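PDB 3C0T: mediator of RNA polymerase II transcription subunit 18 from Schizosaccharomyces pombe, which serves within the Mediator coactivator complex, which relays signals from gene-specific regulators to the basal RNA polymerase II transcription machinery. Local coordinates for residues T31-P41 against S54-E63; S86-R97 against F199-L207. All blocks are in the same frame, centred on the assembly; numbering follows the deposited sequence.

Contact 1 (T31-P41 against S54-E63); sequences TILEFWVVYRP and SWLRLCSNIE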
loop_
_atom_site.group_PDB
_atom_site.type_symbol
_atom_site.label_atom_id
_atom_site.label_comp_id
_atom_site.label_asym_id
_atom_site.label_seq_id
_atom_site.Cartn_x
_atom_site.Cartn_y
_atom_site.Cartn_z
ATOM N N THR A 31 9.496 2.529 -10.523
ATOM C CA THR A 31 9.853 1.927 -9.252
ATOM C C THR A 31 9.125 2.613 -8.120
ATOM O O THR A 31 8.778 3.787 -8.200
ATOM C CB THR A 31 11.364 2.008 -8.960
ATOM O OG1 THR A 31 11.742 3.374 -8.793
ATOM C CG2 THR A 31 12.161 1.419 -10.100
ATOM N N ILE A 32 8.902 1.848 -7.064
ATOM C CA ILE A 32 8.239 2.321 -5.867
ATOM C C ILE A 32 9.131 1.983 -4.670
ATOM O O ILE A 32 9.530 0.828 -4.491
ATOM C CB ILE A 32 6.887 1.594 -5.642
ATOM C CG1 ILE A 32 5.867 1.981 -6.721
ATOM C CG2 ILE A 32 6.385 1.872 -4.231
ATOM C CD1 ILE A 32 5.459 3.451 -6.721
ATOM N N LEU A 33 9.469 2.992 -3.875
ATOM C CA LEU A 33 10.238 2.774 -2.652
ATOM C C LEU A 33 9.738 3.837 -1.678
ATOM O O LEU A 33 10.121 5.004 -1.772
ATOM C CB LEU A 33 11.743 2.920 -2.879
ATOM C CG LEU A 33 12.530 2.386 -1.671
ATOM C CD1 LEU A 33 12.353 0.870 -1.585
ATOM C CD2 LEU A 33 14.007 2.732 -1.798
ATOM N N GLU A 34 8.869 3.426 -0.756
ATOM C CA GLU A 34 8.273 4.347 0.213
ATOM C C GLU A 34 8.528 3.968 1.668
ATOM O O GLU A 34 8.620 2.785 2.008
ATOM C CB GLU A 34 6.752 4.416 -0.002
ATOM C CG GLU A 34 6.324 4.613 -1.450
ATOM C CD GLU A 34 4.838 4.357 -1.680
ATOM O OE1 GLU A 34 4.251 3.478 -1.001
ATOM O OE2 GLU A 34 4.257 5.019 -2.567
ATOM N N PHE A 35 8.636 4.978 2.522
ATOM C CA PHE A 35 8.822 4.746 3.946
ATOM C C PHE A 35 7.500 5.168 4.592
ATOM O O PHE A 35 7.052 6.307 4.423
ATOM C CB PHE A 35 9.965 5.597 4.502
ATOM C CG PHE A 35 10.521 5.083 5.798
ATOM C CD1 PHE A 35 11.736 4.399 5.832
ATOM C CD2 PHE A 35 9.814 5.243 6.982
ATOM C CE1 PHE A 35 12.238 3.879 7.033
ATOM C CE2 PHE A 35 10.305 4.725 8.192
ATOM C CZ PHE A 35 11.520 4.041 8.212
ATOM N N TRP A 36 6.870 4.242 5.309
ATOM C CA TRP A 36 5.602 4.513 5.971
ATOM C C TRP A 36 5.746 4.459 7.478
ATOM O O TRP A 36 6.342 3.523 8.012
ATOM C CB TRP A 36 4.541 3.475 5.583
ATOM C CG TRP A 36 4.033 3.570 4.186
ATOM C CD1 TRP A 36 4.632 3.080 3.061
ATOM C CD2 TRP A 36 2.813 4.193 3.755
ATOM N NE1 TRP A 36 3.863 3.356 1.964
ATOM C CE2 TRP A 36 2.739 4.034 2.356
ATOM C CE3 TRP A 36 1.775 4.866 4.416
ATOM C CZ2 TRP A 36 1.665 4.522 1.595
ATOM C CZ3 TRP A 36 0.704 5.357 3.660
ATOM C CH2 TRP A 36 0.658 5.177 2.262
ATOM N N VAL A 37 5.197 5.460 8.159
ATOM C CA VAL A 37 5.206 5.481 9.619
ATOM C C VAL A 37 3.743 5.724 9.999
ATOM O O VAL A 37 3.090 6.633 9.476
ATOM C CB VAL A 37 6.124 6.603 10.204
ATOM C CG1 VAL A 37 7.404 6.689 9.401
ATOM C CG2 VAL A 37 5.408 7.935 10.205
ATOM N N VAL A 38 3.221 4.887 10.885
ATOM C CA VAL A 38 1.833 5.002 11.294
ATOM C C VAL A 38 1.699 5.494 12.731
ATOM O O VAL A 38 2.435 5.058 13.611
ATOM C CB VAL A 38 1.129 3.636 11.137
ATOM C CG1 VAL A 38 -0.341 3.750 11.501
ATOM C CG2 VAL A 38 1.295 3.134 9.707
ATOM N N TYR A 39 0.759 6.412 12.951
ATOM C CA TYR A 39 0.502 6.981 14.275
ATOM C C TYR A 39 -0.933 6.742 14.704
ATOM O O TYR A 39 -1.868 6.880 13.914
ATOM C CB TYR A 39 0.762 8.488 14.292
ATOM C CG TYR A 39 2.221 8.853 14.328
ATOM C CD1 TYR A 39 2.996 8.831 13.170
ATOM C CD2 TYR A 39 2.837 9.205 15.529
ATOM C CE1 TYR A 39 4.350 9.150 13.205
ATOM C CE2 TYR A 39 4.195 9.524 15.574
ATOM C CZ TYR A 39 4.939 9.493 14.408
ATOM O OH TYR A 39 6.278 9.803 14.440
ATOM N N ARG A 40 -1.109 6.393 15.969
ATOM C CA ARG A 40 -2.441 6.133 16.489
ATOM C C ARG A 40 -2.769 7.161 17.561
ATOM O O ARG A 40 -1.868 7.741 18.170
ATOM C CB ARG A 40 -2.490 4.736 17.100
ATOM C CG ARG A 40 -1.561 4.606 18.275
ATOM C CD ARG A 40 -1.550 3.219 18.844
ATOM N NE ARG A 40 -0.662 3.179 20.000
ATOM C CZ ARG A 40 -0.437 2.098 20.738
ATOM N NH1 ARG A 40 0.389 2.167 21.774
ATOM N NH2 ARG A 40 -1.035 0.951 20.439
ATOM N N PRO A 41 -4.067 7.401 17.802
ATOM C CA PRO A 41 -4.493 8.369 18.819
ATOM C C PRO A 41 -3.880 8.027 20.174
ATOM O O PRO A 41 -3.822 6.859 20.553
ATOM C CB PRO A 41 -6.010 8.228 18.804
ATOM C CG PRO A 41 -6.288 7.915 17.358
ATOM C CD PRO A 41 -5.228 6.881 17.056
ATOM N N SER A 54 -8.600 5.396 12.050
ATOM C CA SER A 54 -8.411 6.772 12.507
ATOM C C SER A 54 -6.923 7.054 12.716
ATOM O O SER A 54 -6.548 8.141 13.157
ATOM C CB SER A 54 -9.167 7.014 13.817
ATOM O OG SER A 54 -8.551 6.319 14.893
ATOM N N TRP A 55 -6.081 6.072 12.408
ATOM C CA TRP A 55 -4.638 6.235 12.558
ATOM C C TRP A 55 -4.069 7.002 11.367
ATOM O O TRP A 55 -4.539 6.858 10.231
ATOM C CB TRP A 55 -3.959 4.869 12.678
ATOM C CG TRP A 55 -4.402 4.079 13.884
ATOM C CD1 TRP A 55 -5.432 4.382 14.741
ATOM C CD2 TRP A 55 -3.833 2.851 14.366
ATOM N NE1 TRP A 55 -5.534 3.421 15.718
ATOM C CE2 TRP A 55 -4.570 2.470 15.515
ATOM C CE3 TRP A 55 -2.775 2.036 13.937
ATOM C CZ2 TRP A 55 -4.281 1.307 16.245
ATOM C CZ3 TRP A 55 -2.482 0.875 14.663
ATOM C CH2 TRP A 55 -3.237 0.523 15.806
ATOM N N LEU A 56 -3.068 7.831 11.645
ATOM C CA LEU A 56 -2.409 8.640 10.629
ATOM C C LEU A 56 -1.296 7.825 9.994
ATOM O O LEU A 56 -0.390 7.349 10.681
ATOM C CB LEU A 56 -1.833 9.910 11.269
ATOM C CG LEU A 56 -2.612 11.228 11.137
ATOM C CD1 LEU A 56 -4.050 10.987 10.740
ATOM C CD2 LEU A 56 -2.537 11.977 12.456
ATOM N N ARG A 57 -1.371 7.672 8.679
ATOM C CA ARG A 57 -0.387 6.901 7.933
ATOM C C ARG A 57 0.436 7.850 7.074
ATOM O O ARG A 57 -0.060 8.411 6.098
ATOM C CB ARG A 57 -1.129 5.864 7.084
ATOM C CG ARG A 57 -1.982 4.947 7.954
ATOM C CD ARG A 57 -3.049 4.156 7.199
ATOM N NE ARG A 57 -3.887 3.433 8.156
ATOM C CZ ARG A 57 -3.486 2.362 8.835
ATOM N NH1 ARG A 57 -2.269 1.877 8.648
ATOM N NH2 ARG A 57 -4.276 1.804 9.742
ATOM N N LEU A 58 1.694 8.042 7.459
ATOM C CA LEU A 58 2.580 8.952 6.751
ATOM C C LEU A 58 3.461 8.244 5.743
ATOM O O LEU A 58 4.113 7.246 6.055
ATOM C CB LEU A 58 3.447 9.715 7.754
ATOM C CG LEU A 58 2.837 10.898 8.531
ATOM C CD1 LEU A 58 1.336 10.832 8.561
ATOM C CD2 LEU A 58 3.394 10.875 9.951
ATOM N N CYS A 59 3.483 8.773 4.527
ATOM C CA CYS A 59 4.277 8.175 3.474
ATOM C C CYS A 59 5.279 9.143 2.877
ATOM O O CYS A 59 4.935 10.255 2.477
ATOM C CB CYS A 59 3.376 7.639 2.363
ATOM S SG CYS A 59 4.312 6.951 0.979
ATOM N N SER A 60 6.528 8.702 2.831
ATOM C CA SER A 60 7.592 9.497 2.257
ATOM C C SER A 60 8.213 8.702 1.120
ATOM O O SER A 60 8.511 7.513 1.268
ATOM C CB SER A 60 8.660 9.798 3.304
ATOM O OG SER A 60 9.820 10.312 2.680
ATOM N N ASN A 61 8.390 9.349 -0.023
ATOM C CA ASN A 61 9.010 8.690 -1.161
ATOM C C ASN A 61 10.522 8.740 -0.936
ATOM O O ASN A 61 11.151 9.778 -1.125
ATOM C CB ASN A 61 8.630 9.414 -2.456
ATOM C CG ASN A 61 9.253 8.781 -3.685
ATOM O OD1 ASN A 61 8.977 9.188 -4.815
ATOM N ND2 ASN A 61 10.100 7.780 -3.473
ATOM N N ILE A 62 11.108 7.627 -0.514
ATOM C CA ILE A 62 12.543 7.610 -0.263
ATOM C C ILE A 62 13.347 7.335 -1.516
ATOM O O ILE A 62 14.574 7.335 -1.492
ATOM C CB ILE A 62 12.921 6.600 0.843
ATOM C CG1 ILE A 62 12.276 5.244 0.580
ATOM C CG2 ILE A 62 12.486 7.148 2.192
ATOM C CD1 ILE A 62 12.583 4.213 1.650
ATOM N N GLU A 63 12.644 7.113 -2.619
ATOM C CA GLU A 63 13.287 6.868 -3.903
ATOM C C GLU A 63 14.062 8.129 -4.285
ATOM O O GLU A 63 14.996 8.081 -5.087
ATOM C CB GLU A 63 12.218 6.546 -4.955
ATOM C CG GLU A 63 12.674 6.590 -6.403
ATOM C CD GLU A 63 13.794 5.618 -6.708
ATOM O OE1 GLU A 63 14.096 5.433 -7.905
ATOM O OE2 GLU A 63 14.378 5.049 -5.761
#
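Trp36 and Cys59 meet at the middle of an antiparallel strand pair, 31-41 against 56-61, part of the large antiparallel sheet of Med18. Cys59 CB lies over the indole, 3.4 Å from the centroid of the Trp36 six-membered ring, a CH-pi contact that a small, slim residue can make at so short a range. With SG anti to the backbone N (chi1 177°), the sulfur of Cys59 reaches over the five-membered ring as well. The Trp36 ring is held in turn by NE1, which donates to Glu34 OE1 at 3.0 Å; Arg139 forms a salt bridge with the same Glu34 oxygen. Six backbone bonds pair Phe35, Val37 and Tyr39 with Ser60, Leu58 and Leu56. On the face that carries these residues, CG2 of beta-branched Val37 packs on Leu58 CD2 at 3.6 Å. Leu58 CD2 also comes within 3.8 Å of Tyr39 CE1, meeting obliquely a ring that lies against helix 109-115. The 31-33 end is looser: Leu33 O receives a weak bond from Ile62 N, and Thr31 OG1 gives one to the exposed, poorly ordered Glu63. At the other end Arg40, salt-bridged to Glu119, sets its CB over the Trp55 five-membered ring, 3.5 Å from the centroid and 9° off the normal.

Contact 2 (S86-R97 against F199-L207); sequences SEPKREDKCGIR and FCDLKNVRL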
loop_
_atom_site.group_PDB
_atom_site.type_symbol
_atom_site.label_atom_id
_atom_site.label_comp_id
_atom_site.label_asym_id
_atom_site.label_seq_id
_atom_site.Cartn_x
_atom_site.Cartn_y
_atom_site.Cartn_z
ATOM N N SER A 86 -12.760 -1.300 4.478
ATOM C CA SER A 86 -13.462 -1.494 3.217
ATOM C C SER A 86 -14.911 -1.845 3.514
ATOM O O SER A 86 -15.232 -2.320 4.601
ATOM C CB SER A 86 -12.803 -2.606 2.399
ATOM O OG SER A 86 -12.628 -3.776 3.172
ATOM N N GLU A 87 -15.789 -1.599 2.550
ATOM C CA GLU A 87 -17.203 -1.897 2.727
ATOM C C GLU A 87 -17.475 -3.396 2.663
ATOM O O GLU A 87 -16.872 -4.116 1.868
ATOM C CB GLU A 87 -18.022 -1.176 1.660
ATOM C CG GLU A 87 -17.899 0.336 1.725
ATOM C CD GLU A 87 -18.542 1.013 0.536
ATOM O OE1 GLU A 87 -18.439 2.256 0.424
ATOM O OE2 GLU A 87 -19.155 0.296 -0.288
ATOM N N PRO A 88 -18.381 -3.891 3.518
ATOM C CA PRO A 88 -18.731 -5.314 3.553
ATOM C C PRO A 88 -19.833 -5.619 2.541
ATOM O O PRO A 88 -20.351 -4.710 1.890
ATOM C CB PRO A 88 -19.197 -5.507 4.987
ATOM C CG PRO A 88 -19.936 -4.224 5.233
ATOM C CD PRO A 88 -19.003 -3.173 4.647
ATOM N N LYS A 89 -20.184 -6.898 2.420
ATOM C CA LYS A 89 -21.226 -7.338 1.490
ATOM C C LYS A 89 -20.901 -7.005 0.038
ATOM O O LYS A 89 -21.806 -6.854 -0.783
ATOM C CB LYS A 89 -22.585 -6.711 1.843
ATOM C CG LYS A 89 -23.308 -7.322 3.043
ATOM C CD LYS A 89 -22.616 -7.006 4.362
ATOM C CE LYS A 89 -23.461 -7.463 5.549
ATOM N NZ LYS A 89 -24.797 -6.793 5.564
ATOM N N ARG A 90 -19.615 -6.876 -0.273
ATOM C CA ARG A 90 -19.188 -6.581 -1.636
ATOM C C ARG A 90 -18.366 -7.736 -2.176
ATOM O O ARG A 90 -17.601 -7.587 -3.129
ATOM C CB ARG A 90 -18.363 -5.293 -1.690
ATOM C CG ARG A 90 -19.189 -4.031 -1.707
ATOM C CD ARG A 90 -18.336 -2.844 -2.092
ATOM N NE ARG A 90 -17.855 -2.932 -3.469
ATOM C CZ ARG A 90 -18.587 -2.655 -4.542
ATOM N NH1 ARG A 90 -19.847 -2.265 -4.407
ATOM N NH2 ARG A 90 -18.058 -2.767 -5.756
ATOM N N GLU A 91 -18.524 -8.894 -1.550
ATOM C CA GLU A 91 -17.814 -10.088 -1.970
ATOM C C GLU A 91 -18.191 -10.353 -3.430
ATOM O O GLU A 91 -19.305 -10.031 -3.856
ATOM C CB GLU A 91 -18.229 -11.263 -1.084
ATOM C CG GLU A 91 -17.244 -12.412 -1.067
ATOM C CD GLU A 91 -15.876 -11.987 -0.566
ATOM O OE1 GLU A 91 -15.219 -11.172 -1.255
ATOM O OE2 GLU A 91 -15.459 -12.462 0.514
ATOM N N ASP A 92 -17.266 -10.927 -4.195
ATOM C CA ASP A 92 -17.511 -11.218 -5.610
ATOM C C ASP A 92 -17.634 -9.938 -6.439
ATOM O O ASP A 92 -18.065 -9.953 -7.593
ATOM C CB ASP A 92 -18.774 -12.076 -5.766
ATOM C CG ASP A 92 -18.583 -13.497 -5.244
ATOM O OD1 ASP A 92 -19.572 -14.262 -5.237
ATOM O OD2 ASP A 92 -17.447 -13.852 -4.847
ATOM N N LYS A 93 -17.235 -8.829 -5.830
ATOM C CA LYS A 93 -17.263 -7.527 -6.474
ATOM C C LYS A 93 -15.942 -6.874 -6.056
ATOM O O LYS A 93 -15.270 -7.380 -5.156
ATOM C CB LYS A 93 -18.467 -6.737 -5.955
ATOM C CG LYS A 93 -19.124 -5.844 -6.986
ATOM C CD LYS A 93 -20.588 -5.592 -6.643
ATOM C CE LYS A 93 -21.214 -4.555 -7.578
ATOM N NZ LYS A 93 -21.071 -4.896 -9.029
ATOM N N CYS A 94 -15.546 -5.784 -6.706
ATOM C CA CYS A 94 -14.294 -5.123 -6.330
ATOM C C CYS A 94 -14.455 -4.481 -4.950
ATOM O O CYS A 94 -15.560 -4.125 -4.551
ATOM C CB CYS A 94 -13.920 -4.045 -7.346
ATOM S SG CYS A 94 -14.816 -2.492 -7.125
ATOM N N GLY A 95 -13.358 -4.333 -4.219
ATOM C CA GLY A 95 -13.449 -3.732 -2.904
ATOM C C GLY A 95 -13.535 -2.220 -2.963
ATOM O O GLY A 95 -13.115 -1.604 -3.943
ATOM N N ILE A 96 -14.093 -1.620 -1.917
ATOM C CA ILE A 96 -14.209 -0.169 -1.824
ATOM C C ILE A 96 -13.902 0.268 -0.394
ATOM O O ILE A 96 -14.398 -0.330 0.566
ATOM C CB ILE A 96 -15.633 0.341 -2.164
ATOM C CG1 ILE A 96 -16.028 -0.064 -3.580
ATOM C CG2 ILE A 96 -15.672 1.867 -2.066
ATOM C CD1 ILE A 96 -17.395 0.458 -3.990
ATOM N N ARG A 97 -13.080 1.303 -0.251
ATOM C CA ARG A 97 -12.755 1.813 1.069
ATOM C C ARG A 97 -12.476 3.303 0.989
ATOM O O ARG A 97 -11.982 3.795 -0.025
ATOM C CB ARG A 97 -11.537 1.098 1.650
ATOM C CG ARG A 97 -10.277 1.339 0.873
ATOM C CD ARG A 97 -9.077 0.823 1.610
ATOM N NE ARG A 97 -7.861 1.104 0.858
ATOM C CZ ARG A 97 -6.637 1.056 1.369
ATOM N NH1 ARG A 97 -6.459 0.735 2.640
ATOM N NH2 ARG A 97 -5.593 1.337 0.605
ATOM N N PHE A 199 -2.499 -14.701 -15.415
ATOM C CA PHE A 199 -1.359 -14.960 -14.544
ATOM C C PHE A 199 -1.476 -14.531 -13.090
ATOM O O PHE A 199 -0.486 -14.536 -12.371
ATOM C CB PHE A 199 -0.088 -14.364 -15.153
ATOM C CG PHE A 199 -0.226 -12.934 -15.576
ATOM C CD1 PHE A 199 -0.170 -11.908 -14.640
ATOM C CD2 PHE A 199 -0.410 -12.615 -16.921
ATOM C CE1 PHE A 199 -0.294 -10.582 -15.036
ATOM C CE2 PHE A 199 -0.537 -11.297 -17.331
ATOM C CZ PHE A 199 -0.478 -10.274 -16.389
ATOM N N CYS A 200 -2.673 -14.161 -12.650
ATOM C CA CYS A 200 -2.863 -13.770 -11.258
ATOM C C CYS A 200 -4.328 -13.593 -10.924
ATOM O O CYS A 200 -5.051 -12.909 -11.642
ATOM C CB CYS A 200 -2.128 -12.466 -10.931
ATOM S SG CYS A 200 -2.290 -12.016 -9.164
ATOM N N ASP A 201 -4.762 -14.198 -9.826
ATOM C CA ASP A 201 -6.149 -14.088 -9.420
ATOM C C ASP A 201 -6.351 -12.856 -8.552
ATOM O O ASP A 201 -5.739 -12.715 -7.491
ATOM C CB ASP A 201 -6.592 -15.344 -8.665
ATOM C CG ASP A 201 -8.054 -15.283 -8.242
ATOM O OD1 ASP A 201 -8.931 -15.046 -9.107
ATOM O OD2 ASP A 201 -8.329 -15.474 -7.037
ATOM N N LEU A 202 -7.215 -11.963 -9.017
ATOM C CA LEU A 202 -7.508 -10.737 -8.296
ATOM C C LEU A 202 -8.912 -10.766 -7.707
ATOM O O LEU A 202 -9.885 -11.096 -8.396
ATOM C CB LEU A 202 -7.364 -9.534 -9.228
ATOM C CG LEU A 202 -5.969 -9.253 -9.792
ATOM C CD1 LEU A 202 -6.054 -8.109 -10.799
ATOM C CD2 LEU A 202 -5.005 -8.904 -8.659
ATOM N N LYS A 203 -9.015 -10.428 -6.427
ATOM C CA LYS A 203 -10.306 -10.399 -5.766
ATOM C C LYS A 203 -10.383 -9.390 -4.636
ATOM O O LYS A 203 -9.379 -8.823 -4.210
ATOM C CB LYS A 203 -10.685 -11.790 -5.244
ATOM C CG LYS A 203 -9.530 -12.749 -5.009
ATOM C CD LYS A 203 -8.715 -12.407 -3.778
ATOM C CE LYS A 203 -7.570 -13.407 -3.614
ATOM N NZ LYS A 203 -6.684 -13.124 -2.447
ATOM N N ASN A 204 -11.607 -9.165 -4.176
ATOM C CA ASN A 204 -11.872 -8.246 -3.089
ATOM C C ASN A 204 -11.360 -8.890 -1.807
ATOM O O ASN A 204 -11.735 -10.008 -1.476
ATOM C CB ASN A 204 -13.381 -7.992 -2.991
ATOM C CG ASN A 204 -13.748 -6.992 -1.900
ATOM O OD1 ASN A 204 -12.915 -6.619 -1.064
ATOM N ND2 ASN A 204 -15.008 -6.561 -1.897
ATOM N N VAL A 205 -10.479 -8.193 -1.105
ATOM C CA VAL A 205 -9.932 -8.682 0.154
ATOM C C VAL A 205 -10.171 -7.557 1.147
ATOM O O VAL A 205 -9.987 -6.383 0.813
ATOM C CB VAL A 205 -8.418 -8.976 0.039
ATOM C CG1 VAL A 205 -7.866 -9.419 1.378
ATOM C CG2 VAL A 205 -8.183 -10.060 -0.993
ATOM N N ARG A 206 -10.592 -7.900 2.360
ATOM C CA ARG A 206 -10.878 -6.874 3.350
ATOM C C ARG A 206 -9.657 -6.052 3.752
ATOM O O ARG A 206 -8.573 -6.590 3.966
ATOM C CB ARG A 206 -11.518 -7.492 4.596
ATOM C CG ARG A 206 -12.185 -6.448 5.479
ATOM C CD ARG A 206 -13.215 -7.055 6.419
ATOM N NE ARG A 206 -14.360 -6.162 6.613
ATOM C CZ ARG A 206 -15.290 -5.919 5.690
ATOM N NH1 ARG A 206 -16.292 -5.089 5.958
ATOM N NH2 ARG A 206 -15.230 -6.516 4.504
ATOM N N LEU A 207 -9.855 -4.740 3.851
ATOM C CA LEU A 207 -8.791 -3.811 4.230
ATOM C C LEU A 207 -9.239 -2.868 5.352
ATOM O O LEU A 207 -10.461 -2.801 5.623
ATOM C CB LEU A 207 -8.356 -2.989 3.010
ATOM C CG LEU A 207 -7.487 -3.696 1.966
ATOM C CD1 LEU A 207 -7.253 -2.775 0.779
ATOM C CD2 LEU A 207 -6.161 -4.094 2.595
ATOM O OXT LEU A 207 -8.364 -2.198 5.944
HETATM O O HOH W 1 -13.340 -5.891 1.287
HETATM O O HOH W 2 -14.219 -10.125 -6.208
HETATM O O HOH W 3 -7.895 0.237 4.984
#
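The C-terminal tail of Med18 docks against the loop leading into strand 95-104, and Asn204 and Leu207 make its main contacts. Asn204 extends its amide toward the type II turn Arg90-Lys93, its CG anti to the backbone N (chi1 -178°). There ND2 gives weak bonds to two carbonyls, Arg90 O at 3.0 Å and Lys93 O at 3.4 Å, so a short side chain with an N-H donor suits the place. The amide carbon CG rests 3.4 Å from Gly95 CA, where the absence of a side chain lets it come close. A water joins Asn204 OD1 to Ser86 OG. Ser86 also clasps the last residue twice: its N donates to Leu207 O of the terminal carboxylate at 3.0 Å, from above the carboxylate plane, while its small hydroxyl accepts from Leu207 N at 3.0 Å in a nearly straight bond (175°). Leu207 CD1 lies over one face of the Arg97 guanidinium, 3.9 Å from CZ, and a second water bridges Arg97 NH1 to Leu207 OXT. Arg97 is salt-bridged to Glu3, and OXT to a basic side chain of another protein's chain. Tyr5 of strand 2-10 touches Ser86, Asn204 and Leu207, while helix 179-196 covers Cys94.

Overall arrangement
The centres of contact 1 and contact 2 lie about 9 Å and 15 Å from the chain's centre, on opposite sides of it, and about 23 Å from each other. Their nearest atoms are about 7 Å apart, so they do not touch, yet one antiparallel sheet connects them: strand 56-61 pairs with 78-83, which pairs with 95-104, the strand that contact 2 reaches. Glu83 on the intervening strand makes long, weak ion pairs with both Arg57 and Arg97. Contact 1 joins strands close in sequence, whereas contact 2 brings the chain's end back across 101 residues. Both meet another protein's chain, through Arg57 in contact 1 and the Leu207 carboxylate in contact 2.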